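Local coordinates for D-isomer specific 2-hydroxyacid dehydrogenase family protein (Desulfovibrio vulgaris, PDB 5TX7) that probably oxidises D-2-hydroxyacids or reduces the matching 2-oxoacids, using NAD or NADP as the hydride carrier, at residues F108-E113 / Y232-A237; L261-Q266 / T284-W289. All coordinates share one frame; numbering follows the deposited sequence.

Contact 1: residues F108-E113 / Y232-A237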
loop_
_atom_site.group_PDB
_atom_site.type_symbol
_atom_site.label_atom_id
_atom_site.label_comp_id
_atom_site.label_asym_id
_atom_site.label_seq_id
_atom_site.Cartn_x
_atom_site.Cartn_y
_atom_site.Cartn_z
ATOM N N PHE A 108 -1.690 2.625 5.518
ATOM C CA PHE A 108 -1.294 1.419 4.814
ATOM C C PHE A 108 -0.244 1.617 3.714
ATOM O O PHE A 108 0.528 0.692 3.445
ATOM C CB PHE A 108 -2.536 0.638 4.326
ATOM C CG PHE A 108 -3.314 0.060 5.459
ATOM C CD1 PHE A 108 -2.866 -1.103 6.094
ATOM C CD2 PHE A 108 -4.425 0.720 5.974
ATOM C CE1 PHE A 108 -3.523 -1.629 7.174
ATOM C CE2 PHE A 108 -5.099 0.201 7.075
ATOM C CZ PHE A 108 -4.643 -0.969 7.679
ATOM N N ALA A 109 -0.191 2.798 3.102
ATOM C CA ALA A 109 0.914 3.113 2.204
ATOM C C ALA A 109 2.240 3.153 2.990
ATOM O O ALA A 109 3.239 2.590 2.554
ATOM C CB ALA A 109 0.679 4.426 1.494
ATOM N N LEU A 110 2.240 3.779 4.160
ATOM C CA LEU A 110 3.454 3.796 5.011
ATOM C C LEU A 110 3.819 2.386 5.506
ATOM O O LEU A 110 4.967 1.950 5.403
ATOM C CB LEU A 110 3.266 4.722 6.210
ATOM C CG LEU A 110 3.117 6.214 5.879
ATOM C CD1 LEU A 110 2.543 6.971 7.060
ATOM C CD2 LEU A 110 4.432 6.852 5.492
ATOM N N LEU A 111 2.817 1.676 6.023
ATOM C CA LEU A 111 3.031 0.359 6.614
ATOM C C LEU A 111 3.514 -0.688 5.609
ATOM O O LEU A 111 4.384 -1.495 5.930
ATOM C CB LEU A 111 1.752 -0.116 7.274
ATOM C CG LEU A 111 1.744 -1.496 7.930
ATOM C CD1 LEU A 111 2.807 -1.511 9.016
ATOM C CD2 LEU A 111 0.371 -1.795 8.478
ATOM N N LEU A 112 2.939 -0.695 4.414
ATOM C CA LEU A 112 3.327 -1.650 3.382
ATOM C C LEU A 112 4.671 -1.347 2.755
ATOM O O LEU A 112 5.369 -2.278 2.337
ATOM C CB LEU A 112 2.255 -1.769 2.294
ATOM C CG LEU A 112 1.009 -2.532 2.724
ATOM C CD1 LEU A 112 -0.078 -2.366 1.670
ATOM C CD2 LEU A 112 1.324 -3.994 2.941
ATOM N N GLU A 113 5.044 -0.073 2.697
ATOM C CA GLU A 113 6.394 0.273 2.280
ATOM C C GLU A 113 7.387 -0.189 3.327
ATOM O O GLU A 113 8.469 -0.624 2.946
ATOM C CB GLU A 113 6.548 1.762 1.950
ATOM C CG GLU A 113 7.951 2.207 1.508
ATOM C CD GLU A 113 8.486 1.638 0.196
ATOM O OE1 GLU A 113 7.706 1.154 -0.675
ATOM O OE2 GLU A 113 9.745 1.713 0.036
ATOM N N TYR A 232 5.682 -2.151 14.674
ATOM C CA TYR A 232 5.614 -0.978 13.797
ATOM C C TYR A 232 4.760 0.118 14.426
ATOM O O TYR A 232 3.730 -0.180 15.033
ATOM C CB TYR A 232 5.046 -1.352 12.429
ATOM C CG TYR A 232 5.928 -2.275 11.624
ATOM C CD1 TYR A 232 6.984 -1.774 10.856
ATOM C CD2 TYR A 232 5.741 -3.660 11.651
ATOM C CE1 TYR A 232 7.796 -2.616 10.099
ATOM C CE2 TYR A 232 6.557 -4.512 10.918
ATOM C CZ TYR A 232 7.595 -3.995 10.153
ATOM O OH TYR A 232 8.406 -4.855 9.417
ATOM N N LEU A 233 5.193 1.381 14.271
ATOM C CA LEU A 233 4.418 2.568 14.687
ATOM C C LEU A 233 4.080 3.455 13.485
ATOM O O LEU A 233 4.941 3.739 12.653
ATOM C CB LEU A 233 5.233 3.383 15.689
ATOM C CG LEU A 233 4.582 4.666 16.214
ATOM C CD1 LEU A 233 3.308 4.375 16.994
ATOM C CD2 LEU A 233 5.577 5.443 17.041
ATOM N N ILE A 234 2.827 3.892 13.393
ATOM C CA ILE A 234 2.378 4.777 12.312
ATOM C C ILE A 234 1.710 5.971 12.956
ATOM O O ILE A 234 0.869 5.802 13.852
ATOM C CB ILE A 234 1.336 4.104 11.379
ATOM C CG1 ILE A 234 1.828 2.742 10.851
ATOM C CG2 ILE A 234 1.006 5.018 10.203
ATOM C CD1 ILE A 234 3.023 2.806 9.903
ATOM N N ASN A 235 2.049 7.167 12.489
ATOM C CA ASN A 235 1.452 8.393 13.006
ATOM C C ASN A 235 1.113 9.360 11.872
ATOM O O ASN A 235 1.997 10.034 11.325
ATOM C CB ASN A 235 2.400 9.065 13.969
ATOM C CG ASN A 235 1.798 10.295 14.630
ATOM O OD1 ASN A 235 0.597 10.398 14.797
ATOM N ND2 ASN A 235 2.650 11.220 15.044
ATOM N N THR A 236 -0.170 9.404 11.528
ATOM C CA THR A 236 -0.714 10.378 10.594
ATOM C C THR A 236 -1.576 11.424 11.335
ATOM O O THR A 236 -2.289 12.202 10.689
ATOM C CB THR A 236 -1.624 9.680 9.572
ATOM O OG1 THR A 236 -2.655 8.982 10.271
ATOM C CG2 THR A 236 -0.850 8.679 8.740
ATOM N N ALA A 237 -1.501 11.450 12.672
ATOM C CA ALA A 237 -2.317 12.311 13.500
ATOM C C ALA A 237 -1.583 13.634 13.872
ATOM O O ALA A 237 -1.689 14.608 13.150
ATOM C CB ALA A 237 -2.748 11.540 14.734
#
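L110 and L111, neighbours on one turn of helix 100-116, divide strand 231-235 between them, a worked case of helix-on-sheet packing in a Rossmann-type domain. Helix and strand run nearly antiparallel, their short axes at 153° and 9.1 Å apart, and apolar side chains fill the gap. I234 carries the centre of the contact with both of its branches. Its CG1 lies anti to the carbonyl carbon, and CD1 at the end of that branch rises between the two leucines, 4.0 Å from the backbone N of L111 and 4.1 Å from L111 CB. The other branch of I234 serves L110: the two side chains pass at a slant, with L110 CD1 4.0 Å from I234 CG2. The same leucine methyl also meets T236 CG2, just past the strand end. L111 serves the other end. With CG anti to the backbone N (chi1 179°), it sends CD1 to the strand and crosses Y232 at about a right angle. The far end of that tyrosine is held elsewhere, its hydroxyl hydrogen-bonded to E144. F108, on another side of the helix, packs on helix 158-169, while L112 meets L112 of the second subunit, so this helix carries both sheet and dimer contacts. At the Y232 end, L111 CD1 lies 4.1 Å from Y232 CB and as far from Y232 CG, where the ring joins the chain.

Contact 2: residues L261-Q266 / T284-W289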
loop_
_atom_site.group_PDB
_atom_site.type_symbol
_atom_site.label_atom_id
_atom_site.label_comp_id
_atom_site.label_asym_id
_atom_site.label_seq_id
_atom_site.Cartn_x
_atom_site.Cartn_y
_atom_site.Cartn_z
ATOM N N LEU A 261 5.779 8.107 9.542
ATOM C CA LEU A 261 5.370 9.363 10.163
ATOM C C LEU A 261 5.021 10.383 9.097
ATOM O O LEU A 261 5.833 10.678 8.236
ATOM C CB LEU A 261 6.496 9.891 11.045
ATOM C CG LEU A 261 7.095 8.888 12.032
ATOM C CD1 LEU A 261 8.281 9.540 12.731
ATOM C CD2 LEU A 261 6.080 8.405 13.049
ATOM N N ASP A 262 3.794 10.889 9.134
ATOM C CA ASP A 262 3.391 11.960 8.252
ATOM C C ASP A 262 3.422 13.350 8.946
ATOM O O ASP A 262 3.229 14.393 8.318
ATOM C CB ASP A 262 2.014 11.677 7.704
ATOM C CG ASP A 262 1.681 12.562 6.532
ATOM O OD1 ASP A 262 2.485 12.617 5.556
ATOM O OD2 ASP A 262 0.628 13.243 6.624
ATOM N N VAL A 263 3.687 13.353 10.244
ATOM C CA VAL A 263 3.745 14.563 11.018
ATOM C C VAL A 263 4.920 14.456 11.972
ATOM O O VAL A 263 5.378 13.347 12.277
ATOM C CB VAL A 263 2.434 14.786 11.780
ATOM C CG1 VAL A 263 1.271 14.964 10.810
ATOM C CG2 VAL A 263 2.168 13.624 12.729
ATOM N N LEU A 264 5.393 15.621 12.399
ATOM C CA LEU A 264 6.489 15.779 13.364
ATOM C C LEU A 264 6.186 16.991 14.277
ATOM O O LEU A 264 5.359 17.838 13.947
ATOM C CB LEU A 264 7.819 15.974 12.650
ATOM C CG LEU A 264 8.315 14.870 11.717
ATOM C CD1 LEU A 264 9.605 15.360 11.010
ATOM C CD2 LEU A 264 8.618 13.594 12.483
ATOM N N SER A 265 6.824 17.038 15.438
ATOM C CA SER A 265 6.586 18.111 16.407
ATOM C C SER A 265 7.062 19.467 15.898
ATOM O O SER A 265 6.437 20.477 16.231
ATOM C CB SER A 265 7.232 17.780 17.745
ATOM O OG SER A 265 6.648 16.592 18.266
ATOM N N GLN A 266 8.145 19.477 15.111
ATOM C CA GLN A 266 8.551 20.674 14.343
ATOM C C GLN A 266 8.484 20.388 12.846
ATOM O O GLN A 266 9.179 19.508 12.344
ATOM C CB GLN A 266 9.959 21.197 14.724
ATOM C CG GLN A 266 11.119 20.221 14.559
ATOM C CD GLN A 266 12.503 20.886 14.722
ATOM O OE1 GLN A 266 12.639 22.126 14.734
ATOM N NE2 GLN A 266 13.537 20.048 14.848
ATOM N N THR A 284 6.880 11.353 5.633
ATOM C CA THR A 284 6.234 12.028 4.523
ATOM C C THR A 284 5.789 13.418 5.016
ATOM O O THR A 284 5.485 13.575 6.183
ATOM C CB THR A 284 5.030 11.190 3.975
ATOM O OG1 THR A 284 4.180 10.778 5.037
ATOM C CG2 THR A 284 5.523 9.926 3.293
ATOM N N PRO A 285 5.773 14.434 4.122
ATOM C CA PRO A 285 5.629 15.823 4.543
ATOM C C PRO A 285 4.177 16.289 4.755
ATOM O O PRO A 285 3.681 17.135 4.005
ATOM C CB PRO A 285 6.296 16.580 3.388
ATOM C CG PRO A 285 5.943 15.760 2.212
ATOM C CD PRO A 285 6.099 14.352 2.685
ATOM N N HIS A 286 3.505 15.735 5.766
ATOM C CA HIS A 286 2.166 16.151 6.155
ATOM C C HIS A 286 1.202 16.200 4.972
ATOM O O HIS A 286 0.558 17.213 4.725
ATOM C CB HIS A 286 2.248 17.495 6.875
ATOM C CG HIS A 286 1.085 17.778 7.766
ATOM N ND1 HIS A 286 1.121 18.764 8.732
ATOM C CD2 HIS A 286 -0.148 17.221 7.835
ATOM C CE1 HIS A 286 -0.049 18.808 9.351
ATOM N NE2 HIS A 286 -0.829 17.870 8.839
ATOM N N LEU A 287 1.109 15.087 4.258
ATOM C CA LEU A 287 0.309 14.975 3.051
ATOM C C LEU A 287 -0.715 13.829 3.097
ATOM O O LEU A 287 -1.279 13.468 2.076
ATOM C CB LEU A 287 1.253 14.819 1.834
ATOM C CG LEU A 287 2.247 13.660 1.782
ATOM C CD1 LEU A 287 1.564 12.309 1.729
ATOM C CD2 LEU A 287 3.174 13.779 0.587
ATOM N N ALA A 288 -0.958 13.261 4.265
ATOM C CA ALA A 288 -1.864 12.103 4.377
ATOM C C ALA A 288 -3.290 12.493 3.969
ATOM O O ALA A 288 -4.004 11.708 3.350
ATOM C CB ALA A 288 -1.853 11.552 5.788
ATOM N N TRP A 289 -3.674 13.716 4.331
ATOM C CA TRP A 289 -4.979 14.343 4.006
ATOM C C TRP A 289 -5.238 14.663 2.546
ATOM O O TRP A 289 -6.359 15.049 2.191
ATOM C CB TRP A 289 -5.096 15.686 4.758
ATOM C CG TRP A 289 -4.078 16.705 4.263
ATOM C CD1 TRP A 289 -2.765 16.796 4.631
ATOM C CD2 TRP A 289 -4.287 17.729 3.274
ATOM N NE1 TRP A 289 -2.152 17.816 3.943
ATOM C CE2 TRP A 289 -3.059 18.401 3.101
ATOM C CE3 TRP A 289 -5.398 18.148 2.526
ATOM C CZ2 TRP A 289 -2.906 19.481 2.227
ATOM C CZ3 TRP A 289 -5.244 19.213 1.638
ATOM C CH2 TRP A 289 -4.001 19.868 1.490
#
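D262 grips the turn T284-A288 with its carboxylate, an example of how loops that follow adjacent parallel strands of a Rossmann-type sheet are locked together. The tight part is polar and buried. T284 N donates to L261 O over 2.9 Å, carrying the pairing of strands 256-261 and 281-283 one step further. D262 then turns CG anti to its backbone N (chi1 -166°), which brings the carboxylate to the backbone N-H groups of L287 and A288. D262 OD1 takes two donors: T284 OG1 on its anti side at 2.6 Å, and L287 N on its syn lone pair, at 3.1 Å and nearly straight (169°). D262 OD2 accepts from A288 N at 2.8 Å, from above the carboxylate plane. Three donors fix the rotation of one group, and H106, hydrogen-bonded to T284 OG1, also packs on D262. The loose side is 264-266, with S265 and Q266 exposed. H286 is partly exposed yet held: its backbone N makes a weak bond to D262 O, while T284 O accepts from it, closing the inverse gamma turn at P285. Its ND1 is hydrogen-bonded to E267, consistent with the histidine-glutamate pair of D-2-hydroxyacid dehydrogenase active sites, and W136 of the second subunit meets the ring edge-to-face. V263 CG1 sits over one face of the H286 imidazole in a CH-pi contact, 4.0 Å from its centroid and 10° off the normal.

From the N terminus, the chain passes through the five-stranded sheet before helix 100-116 leads into the seven-stranded one. Contact 1 closes a long loop of 118 residues that holds strands 150-154, 173-177, 190-192 and 204-207, the first followed by what is probably the glycine-rich nucleotide-binding turn of the Rossmann fold; the chain then returns at strand 231-235. Contact 2 follows in series, neither nested nor crossing; it closes a short loop of 17 residues that contains helix 274-277 and strand 281-283. The two meet where N235 O probably accepts a hydrogen bond from D262 N, and L110 also touches T284. Helix 100-116 thus borders both contacts, and each also reaches the second subunit.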